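Local coordinates for putative extracellular solute-binding protein (Bordetella bronchiseptica, PDB 4P56) that probably captures mandelate or related small carboxylates in the periplasm as the solute-binding component of a TRAP transporter, at residues 156-161 against 165-170; 177-182 against 206-211; 194-199 against 220-225. All blocks are in the same frame, centred on the assembly; numbering follows the deposited sequence.

Contact 1 of 3, residues 156-161 against 165-170; sequences KPVKQI and QGLKIR. With RMN ((R)-mandelic acid), chain D.
Lys156 and Leu167 run past each other in opposite directions, and methyl CD2 of the leucine lies against the lysine's aliphatic chain. Leu167 points at 156-161, and with CG anti to the carbonyl carbon (chi1 -57°) its two methyls divide between Lys156 and Val158. CD2 sits 3.2 Å from Lys156 CD, shorter than carbons normally allow, which leaves the exact placing of the lysine chain doubtful. Lys156 is an exposed residue whose chain turns only at the last torsion, carrying NZ beyond the leucine methyl. The other leucine branch, CD1, meets Val158 CG2 at 4.3 Å. Branched apolar side chains suit the buried side of the contact, where Val158 also packs on Phe164. Farther along strand 168-171, Arg170 grips (R)-mandelate. Its chain is kinked at chi2 and chi3, presenting the guanidinium edge-on with the carboxylate carbon in its plane. NH1 bonds O12 at 2.8 Å and NH2 bonds O11 at 2.7 Å, a nearly straight bidentate pair. Lys190 O also takes a bond from NH1. The two bonds fix the rotation of the carboxylate at the guanidinium edge; such an arginine-carboxylate pair is characteristic of TRAP solute-binding proteins and probably underlies the preference for carboxylates.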
loop_
_atom_site.group_PDB
_atom_site.type_symbol
_atom_site.label_atom_id
_atom_site.label_comp_id
_atom_site.label_asym_id
_atom_site.label_seq_id
_atom_site.Cartn_x
_atom_site.Cartn_y
_atom_site.Cartn_z
ATOM N N LYS A 156 1.111 -2.226 -24.974
ATOM C CA LYS A 156 2.247 -1.372 -25.282
ATOM C C LYS A 156 3.409 -1.671 -24.354
ATOM O O LYS A 156 3.327 -1.413 -23.162
ATOM C CB LYS A 156 1.842 0.093 -25.134
ATOM C CG LYS A 156 0.794 0.523 -26.144
ATOM C CD LYS A 156 0.413 1.998 -25.971
ATOM C CE LYS A 156 -0.453 2.485 -27.135
ATOM N NZ LYS A 156 -1.792 1.807 -27.187
ATOM N N PRO A 157 4.501 -2.212 -24.899
ATOM C CA PRO A 157 5.651 -2.515 -24.053
ATOM C C PRO A 157 6.305 -1.256 -23.529
ATOM O O PRO A 157 6.261 -0.195 -24.168
ATOM C CB PRO A 157 6.599 -3.257 -24.991
ATOM C CG PRO A 157 6.243 -2.784 -26.357
ATOM C CD PRO A 157 4.771 -2.482 -26.325
ATOM N N VAL A 158 6.882 -1.368 -22.341
ATOM C CA VAL A 158 7.612 -0.257 -21.745
ATOM C C VAL A 158 9.070 -0.657 -21.578
ATOM O O VAL A 158 9.429 -1.330 -20.617
ATOM C CB VAL A 158 7.047 0.142 -20.360
ATOM C CG1 VAL A 158 7.831 1.339 -19.796
ATOM C CG2 VAL A 158 5.571 0.481 -20.454
ATOM N N LYS A 159 9.903 -0.229 -22.519
ATOM C CA LYS A 159 11.321 -0.548 -22.509
ATOM C C LYS A 159 12.214 0.701 -22.489
ATOM O O LYS A 159 13.360 0.613 -22.089
ATOM C CB LYS A 159 11.658 -1.421 -23.723
ATOM C CG LYS A 159 11.035 -2.825 -23.641
ATOM C CD LYS A 159 11.213 -3.627 -24.936
ATOM C CE LYS A 159 10.126 -3.298 -25.940
ATOM N NZ LYS A 159 10.256 -4.037 -27.237
ATOM N N GLN A 160 11.686 1.851 -22.914
ATOM C CA GLN A 160 12.430 3.115 -22.833
ATOM C C GLN A 160 11.506 4.209 -22.305
ATOM O O GLN A 160 10.290 4.072 -22.376
ATOM C CB GLN A 160 12.974 3.510 -24.187
ATOM C CG GLN A 160 11.885 4.006 -25.123
ATOM C CD GLN A 160 12.357 4.139 -26.559
ATOM O OE1 GLN A 160 13.052 5.092 -26.911
ATOM N NE2 GLN A 160 11.981 3.175 -27.398
ATOM N N ILE A 161 12.080 5.282 -21.766
ATOM C CA ILE A 161 11.293 6.272 -21.007
ATOM C C ILE A 161 10.148 6.821 -21.873
ATOM O O ILE A 161 9.035 7.046 -21.387
ATOM C CB ILE A 161 12.198 7.411 -20.443
ATOM C CG1 ILE A 161 11.405 8.393 -19.555
ATOM C CG2 ILE A 161 12.855 8.180 -21.564
ATOM C CD1 ILE A 161 11.057 7.860 -18.207
ATOM N N GLN A 165 4.904 7.813 -22.576
ATOM C CA GLN A 165 4.252 9.062 -22.950
ATOM C C GLN A 165 2.843 8.792 -23.461
ATOM O O GLN A 165 2.650 8.035 -24.403
ATOM C CB GLN A 165 5.064 9.855 -23.989
ATOM C CG GLN A 165 4.593 11.332 -24.103
ATOM C CD GLN A 165 4.894 12.168 -22.840
ATOM O OE1 GLN A 165 6.035 12.204 -22.368
ATOM N NE2 GLN A 165 3.862 12.829 -22.287
ATOM N N GLY A 166 1.857 9.406 -22.818
ATOM C CA GLY A 166 0.485 9.290 -23.263
ATOM C C GLY A 166 -0.292 8.079 -22.769
ATOM O O GLY A 166 -1.510 8.042 -22.950
ATOM N N LEU A 167 0.360 7.087 -22.156
ATOM C CA LEU A 167 -0.383 5.942 -21.636
ATOM C C LEU A 167 -1.309 6.367 -20.512
ATOM O O LEU A 167 -0.899 7.061 -19.566
ATOM C CB LEU A 167 0.532 4.860 -21.094
ATOM C CG LEU A 167 1.581 4.282 -22.027
ATOM C CD1 LEU A 167 2.356 3.186 -21.294
ATOM C CD2 LEU A 167 0.911 3.746 -23.289
ATOM N N LYS A 168 -2.545 5.900 -20.598
ATOM C CA LYS A 168 -3.521 6.116 -19.551
ATOM C C LYS A 168 -3.379 4.977 -18.560
ATOM O O LYS A 168 -3.690 3.806 -18.856
ATOM C CB LYS A 168 -4.928 6.200 -20.141
ATOM C CG LYS A 168 -5.096 7.297 -21.155
ATOM C CD LYS A 168 -6.536 7.399 -21.658
ATOM C CE LYS A 168 -6.687 8.450 -22.768
ATOM N NZ LYS A 168 -5.881 8.075 -23.957
ATOM N N ILE A 169 -2.859 5.314 -17.390
ATOM C CA ILE A 169 -2.488 4.314 -16.401
ATOM C C ILE A 169 -3.316 4.428 -15.135
ATOM O O ILE A 169 -3.298 5.462 -14.449
ATOM C CB ILE A 169 -1.012 4.474 -15.986
ATOM C CG1 ILE A 169 -0.075 4.329 -17.197
ATOM C CG2 ILE A 169 -0.653 3.413 -14.956
ATOM C CD1 ILE A 169 -0.158 2.948 -17.889
ATOM N N ARG A 170 -4.044 3.363 -14.819
ATOM C CA ARG A 170 -4.767 3.311 -13.562
ATOM C C ARG A 170 -3.763 3.303 -12.417
ATOM O O ARG A 170 -2.947 2.387 -12.295
ATOM C CB ARG A 170 -5.611 2.029 -13.515
ATOM C CG ARG A 170 -6.758 2.022 -12.511
ATOM C CD ARG A 170 -6.390 2.159 -11.021
ATOM N NE ARG A 170 -5.210 1.423 -10.600
ATOM C CZ ARG A 170 -4.847 1.215 -9.328
ATOM N NH1 ARG A 170 -5.603 1.608 -8.306
ATOM N NH2 ARG A 170 -3.717 0.572 -9.078
HETATM C C1 RMN D . -3.658 -1.166 -3.917
HETATM C C2 RMN D . -4.731 -1.550 -3.128
HETATM C C3 RMN D . -5.057 -2.887 -2.984
HETATM C C4 RMN D . -4.339 -3.858 -3.660
HETATM C C5 RMN D . -3.268 -3.477 -4.464
HETATM C C6 RMN D . -2.935 -2.138 -4.582
HETATM C C7 RMN D . -3.318 0.290 -4.085
HETATM C C10 RMN D . -3.747 0.727 -5.454
HETATM O O8 RMN D . -1.965 0.537 -4.023
HETATM O O11 RMN D . -2.971 0.640 -6.466
HETATM O O12 RMN D . -4.934 1.139 -5.621
#

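Contact 2 of 3, residues 177-182 against 206-211; sequences ADVAKA and GVFFPA. With RMN ((R)-mandelic acid), chain D.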
loop_
_atom_site.group_PDB
_atom_site.type_symbol
_atom_site.label_atom_id
_atom_site.label_comp_id
_atom_site.label_asym_id
_atom_site.label_seq_id
_atom_site.Cartn_x
_atom_site.Cartn_y
_atom_site.Cartn_z
ATOM N N ALA A 177 0.725 7.920 -8.653
ATOM C CA ALA A 177 0.276 8.999 -9.508
ATOM C C ALA A 177 1.413 9.977 -9.783
ATOM O O ALA A 177 1.579 10.442 -10.924
ATOM C CB ALA A 177 -0.905 9.704 -8.859
ATOM N N ASP A 178 2.202 10.284 -8.750
ATOM C CA ASP A 178 3.332 11.227 -8.900
ATOM C C ASP A 178 4.292 10.640 -9.932
ATOM O O ASP A 178 4.768 11.346 -10.825
ATOM C CB ASP A 178 4.107 11.423 -7.586
ATOM C CG ASP A 178 3.336 12.227 -6.536
ATOM O OD1 ASP A 178 2.432 13.023 -6.905
ATOM O OD2 ASP A 178 3.640 12.051 -5.328
ATOM N N VAL A 179 4.597 9.353 -9.787
ATOM C CA VAL A 179 5.486 8.688 -10.732
ATOM C C VAL A 179 4.895 8.667 -12.151
ATOM O O VAL A 179 5.577 9.027 -13.110
ATOM C CB VAL A 179 5.885 7.246 -10.302
ATOM C CG1 VAL A 179 6.689 6.542 -11.416
ATOM C CG2 VAL A 179 6.684 7.252 -8.999
ATOM N N ALA A 180 3.649 8.237 -12.303
ATOM C CA ALA A 180 3.018 8.235 -13.635
ATOM C C ALA A 180 3.153 9.596 -14.327
ATOM O O ALA A 180 3.572 9.684 -15.480
ATOM C CB ALA A 180 1.533 7.855 -13.530
ATOM N N LYS A 181 2.787 10.659 -13.613
ATOM C CA LYS A 181 2.846 12.009 -14.167
ATOM C C LYS A 181 4.295 12.320 -14.532
ATOM O O LYS A 181 4.580 12.810 -15.615
ATOM C CB LYS A 181 2.301 13.030 -13.156
ATOM C CG LYS A 181 2.167 14.453 -13.712
ATOM C CD LYS A 181 1.671 15.436 -12.653
ATOM C CE LYS A 181 1.295 16.792 -13.260
ATOM N NZ LYS A 181 2.088 17.911 -12.675
ATOM N N ALA A 182 5.228 12.012 -13.635
ATOM C CA ALA A 182 6.613 12.420 -13.867
ATOM C C ALA A 182 7.214 11.753 -15.124
ATOM O O ALA A 182 8.011 12.360 -15.843
ATOM C CB ALA A 182 7.469 12.132 -12.657
ATOM N N GLY A 206 -3.149 0.637 -19.127
ATOM C CA GLY A 206 -2.260 -0.031 -18.216
ATOM C C GLY A 206 -2.569 0.309 -16.776
ATOM O O GLY A 206 -3.556 0.989 -16.469
ATOM N N VAL A 207 -1.752 -0.246 -15.888
ATOM C CA VAL A 207 -1.998 -0.150 -14.458
ATOM C C VAL A 207 -0.699 -0.282 -13.708
ATOM O O VAL A 207 0.185 -1.043 -14.112
ATOM C CB VAL A 207 -3.027 -1.208 -13.954
ATOM C CG1 VAL A 207 -2.593 -2.619 -14.281
ATOM C CG2 VAL A 207 -3.234 -1.082 -12.451
ATOM N N PHE A 208 -0.574 0.497 -12.646
ATOM C CA PHE A 208 0.554 0.369 -11.723
ATOM C C PHE A 208 -0.003 -0.484 -10.583
ATOM O O PHE A 208 -0.946 -0.080 -9.901
ATOM C CB PHE A 208 1.035 1.749 -11.189
ATOM C CG PHE A 208 1.934 2.525 -12.136
ATOM C CD1 PHE A 208 2.224 2.068 -13.398
ATOM C CD2 PHE A 208 2.492 3.763 -11.736
ATOM C CE1 PHE A 208 3.049 2.793 -14.239
ATOM C CE2 PHE A 208 3.306 4.471 -12.562
ATOM C CZ PHE A 208 3.588 3.985 -13.828
ATOM N N PHE A 209 0.536 -1.690 -10.428
ATOM C CA PHE A 209 0.144 -2.608 -9.355
ATOM C C PHE A 209 1.375 -3.411 -8.928
ATOM O O PHE A 209 2.337 -3.524 -9.702
ATOM C CB PHE A 209 -0.861 -3.620 -9.893
ATOM C CG PHE A 209 -2.302 -3.359 -9.520
ATOM C CD1 PHE A 209 -2.650 -2.628 -8.401
ATOM C CD2 PHE A 209 -3.303 -3.924 -10.273
ATOM C CE1 PHE A 209 -3.980 -2.442 -8.062
ATOM C CE2 PHE A 209 -4.649 -3.732 -9.939
ATOM C CZ PHE A 209 -4.972 -2.991 -8.829
ATOM N N PRO A 210 1.344 -3.991 -7.716
ATOM C CA PRO A 210 2.337 -5.008 -7.381
ATOM C C PRO A 210 1.971 -6.316 -8.084
ATOM O O PRO A 210 0.894 -6.418 -8.667
ATOM C CB PRO A 210 2.196 -5.151 -5.873
ATOM C CG PRO A 210 0.725 -4.932 -5.644
ATOM C CD PRO A 210 0.308 -3.884 -6.670
ATOM N N ALA A 211 2.877 -7.279 -8.078
ATOM C CA ALA A 211 2.677 -8.500 -8.836
ATOM C C ALA A 211 1.357 -9.223 -8.527
ATOM O O ALA A 211 0.691 -9.686 -9.420
ATOM C CB ALA A 211 3.824 -9.422 -8.606
HETATM C C1 RMN D . -3.658 -1.166 -3.917
HETATM C C2 RMN D . -4.731 -1.550 -3.128
HETATM C C3 RMN D . -5.057 -2.887 -2.984
HETATM C C4 RMN D . -4.339 -3.858 -3.660
HETATM C C5 RMN D . -3.268 -3.477 -4.464
HETATM C C6 RMN D . -2.935 -2.138 -4.582
HETATM C C7 RMN D . -3.318 0.290 -4.085
HETATM C C10 RMN D . -3.747 0.727 -5.454
HETATM O O8 RMN D . -1.965 0.537 -4.023
HETATM O O11 RMN D . -2.971 0.640 -6.466
HETATM O O12 RMN D . -4.934 1.139 -5.621
#
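Phe208 and Phe209, adjacent on strand 206-210, send their rings to opposite sides of the sheet, one to helix 174-182 and the other to the ligand. The Phe208 ring meets the helix obliquely through a single corner, CE2. That atom lies 3.8 Å from Ala180 N and 3.9 Å from Ala180 CB, with Val179 CG1 at 4.1 Å. On the other ring, one face of Phe209 carries Val207 CG2, which stands 3.6 Å above the plane and is offset toward the rim. Phe209 CE1 comes within 3.6 Å of mandelate O11, again obliquely, and within the same distance of ring atom C6 of the ligand. Phe217 meets this ring with its plane turned by about 25°, and Arg170 makes a cation-pi contact with it.

Phe208 points at the helix from its CB onward, and with CG anti to the carbonyl carbon (chi1 -80°) CE2 is the ring atom that arrives there. Val179 puts CG1 anti to its backbone N (chi1 173°), bringing that methyl to the phenylalanine. Alanine suits position 180, since its short side chain lets the aromatic corner come right up to the helix backbone. The remaining surroundings of Phe208 are also largely apolar, with Ile169, Val171, Ala151 and Leu233 packed about it.

Between these two segments the contact is apolar, resting on van der Waals packing and the exclusion of water. Two neighbouring phenylalanines divide the work: Phe208 belongs to the buried layer between helix 174-182 and the sheet, whereas Phe209 forms an aromatic wall of the mandelate pocket. There its pi cloud probably helps to hold the positive charge of Arg170, which in turn binds the ligand carboxylate.

Contact 3 of 3, residues 194-199 against 220-225; sequences ESYELL and DSIIRH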
loop_
_atom_site.group_PDB
_atom_site.type_symbol
_atom_site.label_atom_id
_atom_site.label_comp_id
_atom_site.label_asym_id
_atom_site.label_seq_id
_atom_site.Cartn_x
_atom_site.Cartn_y
_atom_site.Cartn_z
ATOM N N GLU A 194 -11.466 -0.841 -9.281
ATOM C CA GLU A 194 -11.915 -0.338 -10.566
ATOM C C GLU A 194 -11.021 -0.780 -11.735
ATOM O O GLU A 194 -11.338 -0.503 -12.895
ATOM C CB GLU A 194 -12.049 1.189 -10.563
ATOM C CG GLU A 194 -13.128 1.706 -9.627
ATOM C CD GLU A 194 -13.508 3.152 -9.879
ATOM O OE1 GLU A 194 -13.574 3.574 -11.054
ATOM O OE2 GLU A 194 -13.750 3.868 -8.885
ATOM N N SER A 195 -9.908 -1.447 -11.436
ATOM C CA SER A 195 -8.890 -1.706 -12.449
ATOM C C SER A 195 -9.405 -2.646 -13.562
ATOM O O SER A 195 -9.139 -2.438 -14.743
ATOM C CB SER A 195 -7.596 -2.235 -11.780
ATOM O OG SER A 195 -7.794 -3.510 -11.164
ATOM N N TYR A 196 -10.185 -3.653 -13.197
ATOM C CA TYR A 196 -10.675 -4.599 -14.188
ATOM C C TYR A 196 -11.605 -3.905 -15.180
ATOM O O TYR A 196 -11.459 -4.048 -16.408
ATOM C CB TYR A 196 -11.383 -5.795 -13.519
ATOM C CG TYR A 196 -11.860 -6.758 -14.573
ATOM C CD1 TYR A 196 -11.029 -7.765 -15.041
ATOM C CD2 TYR A 196 -13.117 -6.610 -15.165
ATOM C CE1 TYR A 196 -11.451 -8.637 -16.048
ATOM C CE2 TYR A 196 -13.533 -7.462 -16.169
ATOM C CZ TYR A 196 -12.697 -8.470 -16.604
ATOM O OH TYR A 196 -13.117 -9.316 -17.598
ATOM N N GLU A 197 -12.558 -3.134 -14.676
ATOM C CA GLU A 197 -13.466 -2.435 -15.579
ATOM C C GLU A 197 -12.714 -1.479 -16.530
ATOM O O GLU A 197 -12.982 -1.414 -17.738
ATOM C CB GLU A 197 -14.521 -1.659 -14.777
ATOM C CG GLU A 197 -15.413 -0.784 -15.620
ATOM C CD GLU A 197 -16.410 -1.587 -16.422
ATOM O OE1 GLU A 197 -16.346 -2.830 -16.368
ATOM O OE2 GLU A 197 -17.258 -0.978 -17.106
ATOM N N LEU A 198 -11.786 -0.713 -15.984
ATOM C CA LEU A 198 -11.097 0.299 -16.774
ATOM C C LEU A 198 -10.200 -0.337 -17.833
ATOM O O LEU A 198 -10.003 0.221 -18.911
ATOM C CB LEU A 198 -10.250 1.192 -15.872
ATOM C CG LEU A 198 -11.016 2.191 -15.008
ATOM C CD1 LEU A 198 -10.089 2.732 -13.944
ATOM C CD2 LEU A 198 -11.597 3.322 -15.851
ATOM N N LEU A 199 -9.618 -1.483 -17.503
ATOM C CA LEU A 199 -8.725 -2.162 -18.432
ATOM C C LEU A 199 -9.499 -2.989 -19.440
ATOM O O LEU A 199 -9.188 -2.976 -20.641
ATOM C CB LEU A 199 -7.745 -3.073 -17.676
ATOM C CG LEU A 199 -6.624 -2.300 -16.973
ATOM C CD1 LEU A 199 -5.928 -3.191 -15.974
ATOM C CD2 LEU A 199 -5.629 -1.723 -17.969
ATOM N N ASP A 220 -4.958 -10.957 -15.808
ATOM C CA ASP A 220 -3.910 -11.636 -16.561
ATOM C C ASP A 220 -4.361 -12.190 -17.916
ATOM O O ASP A 220 -3.564 -12.792 -18.635
ATOM C CB ASP A 220 -3.244 -12.730 -15.721
ATOM C CG ASP A 220 -4.230 -13.661 -15.057
ATOM O OD1 ASP A 220 -5.285 -13.199 -14.548
ATOM O OD2 ASP A 220 -3.928 -14.868 -15.031
ATOM N N SER A 221 -5.625 -11.983 -18.267
ATOM C CA SER A 221 -6.089 -12.309 -19.612
ATOM C C SER A 221 -6.224 -11.059 -20.472
ATOM O O SER A 221 -6.590 -11.146 -21.638
ATOM C CB SER A 221 -7.407 -13.073 -19.566
ATOM O OG SER A 221 -7.191 -14.403 -19.122
ATOM N N ILE A 222 -5.906 -9.908 -19.889
ATOM C CA ILE A 222 -5.915 -8.621 -20.584
ATOM C C ILE A 222 -4.495 -8.055 -20.725
ATOM O O ILE A 222 -4.072 -7.618 -21.798
ATOM C CB ILE A 222 -6.715 -7.587 -19.785
ATOM C CG1 ILE A 222 -8.199 -7.983 -19.701
ATOM C CG2 ILE A 222 -6.558 -6.221 -20.406
ATOM C CD1 ILE A 222 -8.966 -7.176 -18.650
ATOM N N ILE A 223 -3.790 -8.013 -19.607
ATOM C CA ILE A 223 -2.428 -7.495 -19.561
ATOM C C ILE A 223 -1.487 -8.440 -20.324
ATOM O O ILE A 223 -1.453 -9.633 -20.047
ATOM C CB ILE A 223 -1.946 -7.361 -18.104
ATOM C CG1 ILE A 223 -2.766 -6.312 -17.342
ATOM C CG2 ILE A 223 -0.458 -7.026 -18.028
ATOM C CD1 ILE A 223 -2.670 -4.887 -17.879
ATOM N N ARG A 224 -0.738 -7.903 -21.284
ATOM C CA ARG A 224 0.255 -8.688 -22.019
ATOM C C ARG A 224 1.705 -8.218 -21.834
ATOM O O ARG A 224 2.615 -8.780 -22.439
ATOM C CB ARG A 224 -0.046 -8.686 -23.528
ATOM C CG ARG A 224 -1.464 -9.079 -23.890
ATOM C CD ARG A 224 -1.803 -10.495 -23.449
ATOM N NE ARG A 224 -0.823 -11.470 -23.916
ATOM C CZ ARG A 224 -0.918 -12.202 -25.030
ATOM N NH1 ARG A 224 -1.969 -12.106 -25.848
ATOM N NH2 ARG A 224 0.056 -13.056 -25.324
ATOM N N HIS A 225 1.913 -7.184 -21.024
ATOM C CA HIS A 225 3.234 -6.574 -20.901
ATOM C C HIS A 225 3.468 -6.137 -19.472
ATOM O O HIS A 225 2.555 -5.649 -18.805
ATOM C CB HIS A 225 3.341 -5.365 -21.826
ATOM C CG HIS A 225 3.125 -5.692 -23.275
ATOM N ND1 HIS A 225 4.144 -6.075 -24.120
ATOM C CD2 HIS A 225 2.000 -5.677 -24.030
ATOM C CE1 HIS A 225 3.655 -6.296 -25.329
ATOM N NE2 HIS A 225 2.354 -6.077 -25.298
#
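Helix 195-200, a short helix on the crossover that leads from strand 186-189 to strand 206-210, is covered here by the loop that joins helix 211-216 to strand 225-228. Three apolar side-chain pairs make the contact. Ile222 contributes most of the loop's share of the surface, using two of its branches for two different partners. Its CD1 methyl lies 3.9 Å from Tyr196 CE1 and approaches the ring obliquely, the two side chains crossing at about a right angle. Its CG2 methyl faces the end of the segment, 4.3 Å from Leu199 CB and 4.2 Å from the carbonyl oxygen Leu199 O. Next along the loop, Ile223 CD1 meets Leu199 CD1 at 4.1 Å.

The torsions explain the division. In Ile222, CG1 is anti to the carbonyl carbon (chi1 -65°) and CG2 anti to the backbone N; the branching at CB thus sends CG1, ending in CD1, to Tyr196 and CG2 to Leu199. Tyr196 has CG anti to its own N (chi1 -179°), which lets the ring extend until CE1 meets Ile222 CD1. Tyrosine suits this exposed position because the ring can cover Ile222 while the polar hydroxyl lies at its far end. Leucine suits the buried position 199, where its branched apolar chain packs against both Ile222 and Ile223.

Around this patch, Leu199 also packs on Val207 of strand 206-210, on Leu219 and on Thr154, while Ile223 reaches Phe152 of strand 149-153 and Leu214 of helix 211-216. Just beyond, Arg224 and His225 both face Thr153 in a classic beta bulge as the loop enters strand 225-228. The contact thus layers helix and loop over one side of the mixed sheet.

All three contacts gather around the mixed six-stranded sheet and lie on the same side of the chain's centre. Contacts 1 and 2 are closest, with centres about 10 Å apart; contact 3 lies about 14 Å from either. Strands 168-171 and 206-210 are neighbours in the sheet, joined by probable backbone bonds Arg170 N to Gly206 O and Phe208 N to Arg170 O. Contact 1 closes before the other two open, whereas the segments of contacts 2 and 3 alternate along the chain. Contact 2 packs helix 174-182 on one face of the sheet and contact 3 covers the other. Contacts 1 and 2 touch mandelate through Arg170 and Phe209, so the sheet itself supplies part of the pocket.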